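Local coordinates for uncharacterized protein (Streptococcus mutans, PDB 3L7Y) that probably acts as a magnesium-dependent phosphatase of the haloacid dehalogenase-like hydrolase family, with a bound magnesium ion in its active site, at residues L49-S54 / S286-G291; Y265-A270 / Y282-N287. All coordinates share one frame; numbering follows the deposited sequence.

Interaction 1 of 2, residues L49-S54 / S286-G291; sequences LNSKGS and SNDESG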
loop_
_atom_site.group_PDB
_atom_site.type_symbol
_atom_site.label_atom_id
_atom_site.label_comp_id
_atom_site.label_asym_id
_atom_site.label_seq_id
_atom_site.Cartn_x
_atom_site.Cartn_y
_atom_site.Cartn_z
ATOM N N LEU A 49 -1.339 3.840 11.307
ATOM C CA LEU A 49 -0.139 3.978 12.130
ATOM C C LEU A 49 0.142 5.434 12.464
ATOM O O LEU A 49 -0.040 6.327 11.625
ATOM C CB LEU A 49 1.070 3.358 11.428
ATOM C CG LEU A 49 0.944 1.860 11.138
ATOM C CD1 LEU A 49 2.170 1.348 10.380
ATOM C CD2 LEU A 49 0.721 1.083 12.456
ATOM N N ASN A 50 0.590 5.667 13.691
ATOM C CA ASN A 50 0.940 7.006 14.135
ATOM C C ASN A 50 2.334 7.339 13.626
ATOM O O ASN A 50 2.934 6.531 12.938
ATOM C CB ASN A 50 0.838 7.130 15.668
ATOM C CG ASN A 50 1.847 6.252 16.410
ATOM O OD1 ASN A 50 2.915 5.941 15.893
ATOM N ND2 ASN A 50 1.517 5.877 17.640
ATOM N N SER A 51 2.842 8.522 13.948
ATOM C CA SER A 51 4.149 8.939 13.465
ATOM C C SER A 51 5.311 8.084 14.019
ATOM O O SER A 51 6.400 8.063 13.447
ATOM C CB SER A 51 4.370 10.419 13.763
ATOM O OG SER A 51 3.713 11.214 12.788
ATOM N N LYS A 52 5.072 7.380 15.123
ATOM C CA LYS A 52 6.065 6.478 15.689
ATOM C C LYS A 52 5.952 5.078 15.081
ATOM O O LYS A 52 6.747 4.193 15.394
ATOM C CB LYS A 52 5.920 6.394 17.214
ATOM C CG LYS A 52 6.066 7.720 17.936
ATOM N N GLY A 53 4.961 4.876 14.222
ATOM C CA GLY A 53 4.848 3.625 13.495
ATOM C C GLY A 53 4.087 2.572 14.275
ATOM O O GLY A 53 4.139 1.381 13.954
ATOM N N SER A 54 3.364 3.010 15.300
ATOM C CA SER A 54 2.618 2.087 16.145
ATOM C C SER A 54 1.146 2.496 16.170
ATOM O O SER A 54 0.722 3.352 15.393
ATOM C CB SER A 54 3.216 2.049 17.559
ATOM O OG SER A 54 2.616 1.041 18.365
ATOM N N SER A 286 -5.931 13.358 12.867
ATOM C CA SER A 286 -4.643 12.937 12.315
ATOM C C SER A 286 -4.309 11.527 12.776
ATOM O O SER A 286 -4.910 11.019 13.715
ATOM C CB SER A 286 -3.540 13.873 12.786
ATOM O OG SER A 286 -3.215 13.591 14.136
ATOM N N ASN A 287 -3.336 10.899 12.122
ATOM C CA ASN A 287 -2.910 9.576 12.531
ATOM C C ASN A 287 -2.270 9.604 13.913
ATOM O O ASN A 287 -2.109 8.567 14.536
ATOM C CB ASN A 287 -1.944 8.971 11.506
ATOM C CG ASN A 287 -0.635 9.736 11.403
ATOM O OD1 ASN A 287 0.453 9.139 11.343
ATOM N ND2 ASN A 287 -0.727 11.061 11.364
ATOM N N ASP A 288 -1.899 10.792 14.390
ATOM C CA ASP A 288 -1.317 10.903 15.724
ATOM C C ASP A 288 -2.387 11.196 16.773
ATOM O O ASP A 288 -2.084 11.374 17.950
ATOM C CB ASP A 288 -0.213 11.960 15.762
ATOM C CG ASP A 288 1.096 11.459 15.172
ATOM O OD1 ASP A 288 1.345 10.239 15.236
ATOM O OD2 ASP A 288 1.871 12.281 14.643
ATOM N N GLU A 289 -3.640 11.253 16.340
ATOM C CA GLU A 289 -4.740 11.299 17.289
ATOM C C GLU A 289 -5.693 10.137 17.079
ATOM O O GLU A 289 -6.905 10.279 17.252
ATOM C CB GLU A 289 -5.508 12.611 17.186
ATOM C CG GLU A 289 -4.636 13.840 17.227
ATOM C CD GLU A 289 -5.456 15.108 17.251
ATOM O OE1 GLU A 289 -6.546 15.093 17.859
ATOM O OE2 GLU A 289 -5.016 16.116 16.662
ATOM N N SER A 290 -5.149 8.985 16.697
ATOM C CA SER A 290 -5.979 7.798 16.522
ATOM C C SER A 290 -7.201 8.087 15.649
ATOM O O SER A 290 -8.320 7.664 15.960
ATOM C CB SER A 290 -6.421 7.251 17.881
ATOM O OG SER A 290 -5.355 6.553 18.500
ATOM N N GLY A 291 -6.973 8.799 14.547
ATOM C CA GLY A 291 -8.060 9.256 13.701
ATOM C C GLY A 291 -8.931 8.135 13.170
ATOM O O GLY A 291 -10.145 8.292 13.021
HETATM O O HOH W 1 2.579 10.367 10.526
#

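Interaction 2 of 2, residues Y265-A270 / Y282-N287; sequences YSYAMA and YQAKSN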
loop_
_atom_site.group_PDB
_atom_site.type_symbol
_atom_site.label_atom_id
_atom_site.label_comp_id
_atom_site.label_asym_id
_atom_site.label_seq_id
_atom_site.Cartn_x
_atom_site.Cartn_y
_atom_site.Cartn_z
ATOM N N TYR A 265 -18.032 5.847 2.255
ATOM C CA TYR A 265 -17.562 6.441 3.518
ATOM C C TYR A 265 -16.035 6.603 3.554
ATOM O O TYR A 265 -15.304 5.907 4.291
ATOM C CB TYR A 265 -18.120 5.692 4.731
ATOM C CG TYR A 265 -19.621 5.541 4.651
ATOM C CD1 TYR A 265 -20.469 6.618 4.933
ATOM C CD2 TYR A 265 -20.196 4.345 4.244
ATOM C CE1 TYR A 265 -21.859 6.489 4.836
ATOM C CE2 TYR A 265 -21.575 4.214 4.135
ATOM C CZ TYR A 265 -22.398 5.282 4.436
ATOM O OH TYR A 265 -23.760 5.133 4.330
ATOM N N SER A 266 -15.568 7.550 2.744
ATOM C CA SER A 266 -14.145 7.758 2.513
ATOM C C SER A 266 -13.610 8.867 3.406
ATOM O O SER A 266 -14.147 10.002 3.424
ATOM C CB SER A 266 -13.907 8.097 1.046
ATOM O OG SER A 266 -14.889 9.010 0.594
ATOM N N TYR A 267 -12.556 8.527 4.147
ATOM C CA TYR A 267 -11.966 9.422 5.138
ATOM C C TYR A 267 -10.522 9.758 4.782
ATOM O O TYR A 267 -9.690 8.859 4.723
ATOM C CB TYR A 267 -12.007 8.775 6.537
ATOM C CG TYR A 267 -13.389 8.724 7.148
ATOM C CD1 TYR A 267 -13.836 9.741 7.989
ATOM C CD2 TYR A 267 -14.257 7.689 6.850
ATOM C CE1 TYR A 267 -15.125 9.707 8.543
ATOM C CE2 TYR A 267 -15.535 7.642 7.391
ATOM C CZ TYR A 267 -15.964 8.654 8.233
ATOM O OH TYR A 267 -17.231 8.602 8.765
ATOM N N ALA A 268 -10.229 11.039 4.546
ATOM C CA ALA A 268 -8.843 11.498 4.501
ATOM C C ALA A 268 -8.403 11.896 5.898
ATOM O O ALA A 268 -9.137 12.576 6.611
ATOM C CB ALA A 268 -8.691 12.684 3.547
ATOM N N MET A 269 -7.205 11.479 6.292
ATOM C CA MET A 269 -6.662 11.865 7.584
ATOM C C MET A 269 -6.420 13.372 7.609
ATOM O O MET A 269 -6.117 13.973 6.576
ATOM C CB MET A 269 -5.361 11.105 7.870
ATOM C CG MET A 269 -5.482 9.590 7.735
ATOM S SD MET A 269 -6.770 8.914 8.812
ATOM C CE MET A 269 -6.100 9.277 10.442
ATOM N N ALA A 270 -6.571 13.985 8.781
ATOM C CA ALA A 270 -6.289 15.415 8.930
ATOM C C ALA A 270 -4.901 15.783 8.400
ATOM O O ALA A 270 -4.691 16.916 7.958
ATOM C CB ALA A 270 -6.429 15.854 10.387
ATOM N N TYR A 282 -15.167 12.671 3.811
ATOM C CA TYR A 282 -15.077 13.072 5.207
ATOM C C TYR A 282 -13.616 13.266 5.611
ATOM O O TYR A 282 -12.713 12.700 4.990
ATOM C CB TYR A 282 -15.701 12.003 6.112
ATOM C CG TYR A 282 -17.137 11.604 5.798
ATOM C CD1 TYR A 282 -17.416 10.641 4.833
ATOM C CD2 TYR A 282 -18.205 12.164 6.484
ATOM C CE1 TYR A 282 -18.723 10.264 4.546
ATOM C CE2 TYR A 282 -19.515 11.785 6.206
ATOM C CZ TYR A 282 -19.761 10.828 5.235
ATOM O OH TYR A 282 -21.047 10.433 4.934
ATOM N N GLN A 283 -13.383 14.054 6.655
ATOM C CA GLN A 283 -12.034 14.211 7.202
ATOM C C GLN A 283 -11.967 13.607 8.608
ATOM O O GLN A 283 -12.871 13.812 9.429
ATOM C CB GLN A 283 -11.606 15.683 7.189
ATOM C CG GLN A 283 -10.234 15.975 7.763
ATOM C CD GLN A 283 -9.737 17.366 7.391
ATOM O OE1 GLN A 283 -8.601 17.729 7.673
ATOM N NE2 GLN A 283 -10.591 18.143 6.746
ATOM N N ALA A 284 -10.922 12.820 8.866
ATOM C CA ALA A 284 -10.682 12.270 10.197
ATOM C C ALA A 284 -9.683 13.146 10.954
ATOM O O ALA A 284 -9.058 14.029 10.368
ATOM C CB ALA A 284 -10.153 10.839 10.084
ATOM N N LYS A 285 -9.509 12.895 12.247
ATOM C CA LYS A 285 -8.357 13.468 12.942
ATOM C C LYS A 285 -7.071 12.924 12.345
ATOM O O LYS A 285 -7.111 12.130 11.416
ATOM C CB LYS A 285 -8.403 13.198 14.444
ATOM C CG LYS A 285 -9.128 14.286 15.191
ATOM C CD LYS A 285 -10.611 14.048 15.199
ATOM C CE LYS A 285 -11.043 13.614 16.582
ATOM N NZ LYS A 285 -9.937 12.859 17.206
ATOM N N SER A 286 -5.931 13.358 12.867
ATOM C CA SER A 286 -4.643 12.937 12.315
ATOM C C SER A 286 -4.309 11.527 12.776
ATOM O O SER A 286 -4.910 11.019 13.715
ATOM C CB SER A 286 -3.540 13.873 12.786
ATOM O OG SER A 286 -3.215 13.591 14.136
ATOM N N ASN A 287 -3.336 10.899 12.122
ATOM C CA ASN A 287 -2.910 9.576 12.531
ATOM C C ASN A 287 -2.270 9.604 13.913
ATOM O O ASN A 287 -2.109 8.567 14.536
ATOM C CB ASN A 287 -1.944 8.971 11.506
ATOM C CG ASN A 287 -0.635 9.736 11.403
ATOM O OD1 ASN A 287 0.453 9.139 11.343
ATOM N ND2 ASN A 287 -0.727 11.061 11.364
#

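Interaction 1 of 2, residues L49-S54 / S286-G291
Asp288 meets Ser51 through two hydrogen bonds, one for each carboxylate oxygen. Ser51 N donates to Asp288 OD1 at 2.6 Å and almost straight, with 170° at the hydrogen. Ser51 OG donates to Asp288 OD2 at 2.8 Å. Both oxygens are approached from their syn sides and close to the carboxylate plane, so the carboxylate faces the serine with its forked end. Ser51 OG lies beside its own backbone N (chi1 -81°), which lets one residue present both donors.

A water forms the second polar link. It donates to Ser51 OG and to Asn287 OD1, the latter at 2.6 Å. Asn287 N is held separately by Asn271.

Carbon-oxygen contacts lie beside these bonds. Asn50 CB sits 3.2 Å from Asp288 OD1, and Asn50 CA makes a CA-H...O contact with Asn287 O at 3.4 Å. The Asn50 side chain then turns back into its own loop. Its CG stands between the backbone N and the carbonyl carbon (chi1 65°), and OD1 accepts Ser54 N from above its carbonyl plane at 3.0 Å and, weakly, Lys52 N. The type I turn from Asn50 to Gly53 is closed by Gly53 N on Asn50 O.

The contact joins two loops on the magnesium side of the hydrolase core. Leu49 packs near Asp45, a magnesium ligand, but the polar bonds involve none of the metal ligands. Two donors on one carboxylate would favour a charged Asp288 and restrict its rotation. The turn is thereby joined to the loop leading into helix 291-301 mainly by directional polar bonds.

Interaction 2 of 2, residues Y265-A270 / Y282-N287
Tyr267 and Tyr282 meet at the apolar centre of the contact. Their ring planes are 21° apart, with centroids at 5.0 Å, but the rings are slid so far that they barely overlap. Tyr282 CB instead lies over one face of the Tyr267 ring, 3.4 Å from Tyr267 CE1. Tyr265 runs beside Tyr282 in the same direction, and the edge of its ring near CD1 meets Tyr282 OH at 3.9 Å.

Farther along, Met269 SD packs on Ala284 CB at 4.1 Å. The methionine chain is bent at chi2 and chi3 (-57° and -65°), which brings CE in to 3.2 Å from Lys285 O. Val292 and Val295 of helix 291-301 add to this apolar layer, and Phe250 meets the Tyr267 ring.

The backbones pair as parallel strands. Tyr282 N donates to Ser266 O, Ala268 N to Tyr282 O, and Ala284 N to Ala268 O at 2.9 Å. Beyond them Ala270 N makes a weak bond to Lys285 O.

At the polar edge, the extended Gln283 side chain brings OE1 to 3.5 Å from Ala270 CA. Lys277 NZ bonds both Gln283 OE1 and Ala270 O.

These strands belong to a beta-alpha-beta unit whose helix is 274-279, and strand 282-283 ends the eight-stranded core sheet. Met269 also touches the magnesium ligand Asp252. Backbone bonds set the register. Tyr267 and Tyr282 pack on one face of the sheet, and Met269 packs on Ala284. Lys277 of the connecting helix holds the end of one segment and a side chain near the start of the other.

In the fold
From the N terminus, the chain leaves strand 39-42 and helix 44-48 and enters the loop 49-54. Interaction 1 closes a very long loop from there to 286-291, spanning the intervening core strands and the six-stranded sheet. Interaction 2 closes a short one, from 265-270 through helix 274-279 to 282-287. The short loop is nested within the long one, except that their closing segments overlap at Ser286 and Asn287. The two contacts touch where Gly291 packs against Met269 and Lys285. Interaction 2 adds the edge strand to the core sheet, and interaction 1 brings the loop after it to the N-terminal part of the core.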